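Local atomic coordinates of thiosulfate reductase (Thermus thermophilus, PDB entry 2VPZ), a protein that probably acts as a molybdopterin-dependent oxidoreductase, carrying molybdenum, guanosine dinucleotide cofactors and a [4Fe-4S] cluster for reduction of sulfur compounds. Residues A[96-101]-A[479-484]. Numbering follows the deposited sequence.
Sequences KRPLIR and ILPEAT. With MGD (2-amino-5,6-dimercapto-7-methyl-3,7,8a,9-tetrahydro-8-oxa-1,3,9,10-tetraaza-anthracen-4-one guanosine dinucleotide), chain H.
Ile479 and Leu99 face each other as an antiparallel hydrogen-bonded pair, a single bridge in which each backbone N donates to the other's carbonyl O. Leu99 N reaches Ile479 O at 3.0 Å, and the return bond from Ile479 N to Leu99 O is as long. The same Ile479 O also receives a CA-H contact from Pro98 CA at 3.4 Å. At the bridge the two side chains lie side by side, pointing the same way. In both, the branch making the contact is anti to the carbonyl carbon (chi1 -67° for CG1 of Ile479, -60° for CG of Leu99), and the tips meet at 3.8 Å between Ile479 CD1 and Leu99 CD1. Leu480 turns its CB away, and its side chain packs on Ile124 of helix 117-134. Pro481 points its CB toward the other segment, and its ring touches three residues there: its CD meets Pro98 CD at 3.6 Å, the two side chains crossing at about a right angle, while its CG sits 3.1 Å from Lys96 O and 3.4 Å from Arg97 O. An alanine here would probably open a gap beside Pro98 CD and leave these two carbonyls without the CG and CD carbons that pack against them. Beyond it, Glu482 departs from the 96-101 segment, and its OE1 accepts a hydrogen bond from N1 of the MGD guanine at 2.6 Å and a weak one from N2; Tyr438 OH is a further partner of OE1. Strand 479-481 is an outermost strand of a five-stranded parallel sheet, so the bridge joins 99-101, itself paired with 112-114, to that sheet's border. Glu482, just past the C-terminal end of this strand, holds the guanine end of MGD, consistent with the cofactor-binding α/β domains of the molybdopterin oxidoreductase family.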
loop_
_atom_site.group_PDB
_atom_site.type_symbol
_atom_site.label_atom_id
_atom_site.label_comp_id
_atom_site.label_asym_id
_atom_site.label_seq_id
_atom_site.Cartn_x
_atom_site.Cartn_y
_atom_site.Cartn_z
ATOM N N LYS A 96 13.628 53.347 -4.037
ATOM C CA LYS A 96 13.936 54.114 -2.815
ATOM C C LYS A 96 13.669 55.650 -2.917
ATOM O O LYS A 96 13.012 56.239 -2.048
ATOM C CB LYS A 96 15.407 53.843 -2.390
ATOM C CG LYS A 96 15.906 52.364 -2.572
ATOM C CD LYS A 96 17.323 52.214 -3.177
ATOM C CE LYS A 96 17.832 50.757 -3.107
ATOM N NZ LYS A 96 17.302 49.872 -4.210
ATOM N N ARG A 97 14.104 56.322 -3.961
ATOM C CA ARG A 97 13.883 57.778 -4.055
ATOM C C ARG A 97 12.861 58.334 -5.104
ATOM O O ARG A 97 12.460 57.521 -5.966
ATOM C CB ARG A 97 15.220 58.497 -4.414
ATOM C CG ARG A 97 16.535 57.792 -4.037
ATOM C CD ARG A 97 17.266 57.249 -5.274
ATOM N NE ARG A 97 18.312 56.224 -4.943
ATOM C CZ ARG A 97 19.081 55.437 -5.820
ATOM N NH1 ARG A 97 18.948 55.663 -7.105
ATOM N NH2 ARG A 97 19.837 54.407 -5.366
ATOM N N PRO A 98 12.242 59.588 -4.911
ATOM C CA PRO A 98 11.356 60.005 -6.002
ATOM C C PRO A 98 12.262 60.167 -7.221
ATOM O O PRO A 98 13.481 60.391 -7.096
ATOM C CB PRO A 98 10.855 61.386 -5.529
ATOM C CG PRO A 98 10.977 61.416 -4.068
ATOM C CD PRO A 98 11.539 59.984 -3.676
ATOM N N LEU A 99 11.679 60.100 -8.396
ATOM C CA LEU A 99 12.446 60.237 -9.624
ATOM C C LEU A 99 11.692 61.049 -10.661
ATOM O O LEU A 99 10.482 60.900 -10.792
ATOM C CB LEU A 99 12.777 58.861 -10.226
ATOM C CG LEU A 99 13.608 57.859 -9.400
ATOM C CD1 LEU A 99 13.740 56.494 -10.124
ATOM C CD2 LEU A 99 14.990 58.474 -9.101
ATOM N N ILE A 100 12.375 61.918 -11.390
ATOM C CA ILE A 100 11.683 62.639 -12.446
ATOM C C ILE A 100 12.410 62.387 -13.773
ATOM O O ILE A 100 13.642 62.308 -13.839
ATOM C CB ILE A 100 11.539 64.204 -12.162
ATOM C CG1 ILE A 100 10.843 64.455 -10.816
ATOM C CG2 ILE A 100 10.701 64.863 -13.304
ATOM C CD1 ILE A 100 11.032 65.888 -10.267
ATOM N N ARG A 101 11.610 62.220 -14.815
ATOM C CA ARG A 101 12.058 61.964 -16.182
ATOM C C ARG A 101 12.913 63.124 -16.766
ATOM O O ARG A 101 12.435 64.250 -16.867
ATOM C CB ARG A 101 10.844 61.713 -17.084
ATOM C CG ARG A 101 10.940 60.523 -18.035
ATOM C CD ARG A 101 9.979 60.681 -19.237
ATOM N NE ARG A 101 10.245 61.897 -20.022
ATOM C CZ ARG A 101 9.477 62.982 -20.092
ATOM N NH1 ARG A 101 8.337 63.067 -19.426
ATOM N NH2 ARG A 101 9.859 64.018 -20.846
ATOM N N ILE A 479 8.147 59.060 -10.679
ATOM C CA ILE A 479 8.007 57.760 -10.032
ATOM C C ILE A 479 8.032 58.119 -8.533
ATOM O O ILE A 479 8.944 58.810 -8.098
ATOM C CB ILE A 479 9.247 56.811 -10.336
ATOM C CG1 ILE A 479 9.293 56.409 -11.806
ATOM C CG2 ILE A 479 9.193 55.554 -9.424
ATOM C CD1 ILE A 479 10.691 56.017 -12.341
ATOM N N LEU A 480 7.047 57.678 -7.749
ATOM C CA LEU A 480 7.028 57.945 -6.296
ATOM C C LEU A 480 7.142 56.598 -5.537
ATOM O O LEU A 480 6.268 55.734 -5.692
ATOM C CB LEU A 480 5.740 58.723 -5.897
ATOM C CG LEU A 480 5.368 59.986 -6.707
ATOM C CD1 LEU A 480 4.032 60.584 -6.226
ATOM C CD2 LEU A 480 6.499 61.047 -6.631
ATOM N N PRO A 481 8.220 56.393 -4.715
ATOM C CA PRO A 481 8.359 55.125 -3.969
ATOM C C PRO A 481 7.477 54.961 -2.725
ATOM O O PRO A 481 7.673 55.689 -1.740
ATOM C CB PRO A 481 9.853 55.040 -3.675
ATOM C CG PRO A 481 10.283 56.497 -3.534
ATOM C CD PRO A 481 9.367 57.290 -4.485
ATOM N N GLU A 482 6.522 54.031 -2.754
ATOM C CA GLU A 482 5.656 53.833 -1.603
ATOM C C GLU A 482 6.317 52.980 -0.540
ATOM O O GLU A 482 7.280 52.226 -0.782
ATOM C CB GLU A 482 4.274 53.173 -1.933
ATOM C CG GLU A 482 3.181 53.671 -0.937
ATOM C CD GLU A 482 1.903 52.815 -0.822
ATOM O OE1 GLU A 482 1.546 52.120 -1.783
ATOM O OE2 GLU A 482 1.257 52.891 0.252
ATOM N N ALA A 483 5.830 53.165 0.674
ATOM C CA ALA A 483 6.321 52.406 1.783
ATOM C C ALA A 483 5.468 51.162 1.736
ATOM O O ALA A 483 4.280 51.163 1.385
ATOM C CB ALA A 483 6.172 53.157 3.100
ATOM N N THR A 484 6.134 50.089 2.126
ATOM C CA THR A 484 5.578 48.756 2.118
ATOM C C THR A 484 4.634 48.453 3.335
ATOM O O THR A 484 4.728 49.114 4.364
ATOM C CB THR A 484 6.835 47.812 1.950
ATOM O OG1 THR A 484 6.559 46.805 1.011
ATOM C CG2 THR A 484 7.284 47.249 3.269
HETATM P PB MGD H . -0.045 42.663 -10.053
HETATM O O1B MGD H . 0.588 42.014 -11.246
HETATM O O2B MGD H . 0.241 42.124 -8.684
HETATM O O3B MGD H . -1.599 42.777 -10.473
HETATM O O3A MGD H . -3.983 43.029 -11.208
HETATM P PA MGD H . -2.841 43.816 -10.419
HETATM O O1A MGD H . -3.053 44.001 -8.925
HETATM O O2A MGD H . -2.496 44.983 -11.276
HETATM O "O5'" MGD H . 0.385 44.168 -9.988
HETATM C "C5'" MGD H . 0.607 44.838 -8.746
HETATM C "C4'" MGD H . 1.438 46.079 -9.072
HETATM O "O4'" MGD H . 1.383 46.772 -7.831
HETATM C "C3'" MGD H . 2.897 45.834 -9.353
HETATM O "O3'" MGD H . 3.340 46.961 -10.120
HETATM C "C2'" MGD H . 3.495 45.840 -7.937
HETATM O "O2'" MGD H . 4.860 46.143 -8.056
HETATM C "C1'" MGD H . 2.704 46.944 -7.231
HETATM N N9 MGD H . 2.604 46.928 -5.723
HETATM C C8 MGD H . 2.549 45.849 -4.940
HETATM N N7 MGD H . 2.419 46.143 -3.626
HETATM C C5 MGD H . 2.333 47.488 -3.526
HETATM C C6 MGD H . 2.124 48.526 -2.421
HETATM O O6 MGD H . 2.042 48.210 -1.182
HETATM N N1 MGD H . 2.071 49.835 -2.835
HETATM C C2 MGD H . 2.188 50.241 -4.137
HETATM N N2 MGD H . 2.136 51.552 -4.525
HETATM N N3 MGD H . 2.345 49.339 -5.116
HETATM C C4 MGD H . 2.448 47.983 -4.923
HETATM C C10 MGD H . -4.890 42.099 -10.541
HETATM C C11 MGD H . -5.980 41.770 -11.504
HETATM O O11 MGD H . -5.333 41.521 -12.752
HETATM C C12 MGD H . -6.899 40.660 -11.150
HETATM S S12 MGD H . -7.652 40.558 -9.613
HETATM C C13 MGD H . -7.252 39.722 -12.030
HETATM S S13 MGD H . -8.229 38.409 -11.740
HETATM C C14 MGD H . -6.891 39.677 -13.413
HETATM N N15 MGD H . -6.012 38.494 -13.638
HETATM C C16 MGD H . -5.422 38.473 -14.879
HETATM C C17 MGD H . -4.987 37.290 -15.628
HETATM O O17 MGD H . -5.092 36.133 -15.123
HETATM N N18 MGD H . -4.495 37.471 -16.855
HETATM C C19 MGD H . -4.372 38.681 -17.434
HETATM N N19 MGD H . -3.800 38.840 -18.666
HETATM N N20 MGD H . -4.785 39.782 -16.803
HETATM C C21 MGD H . -5.274 39.768 -15.568
HETATM N N22 MGD H . -5.606 40.910 -14.956
HETATM C C23 MGD H . -6.273 41.011 -13.703
#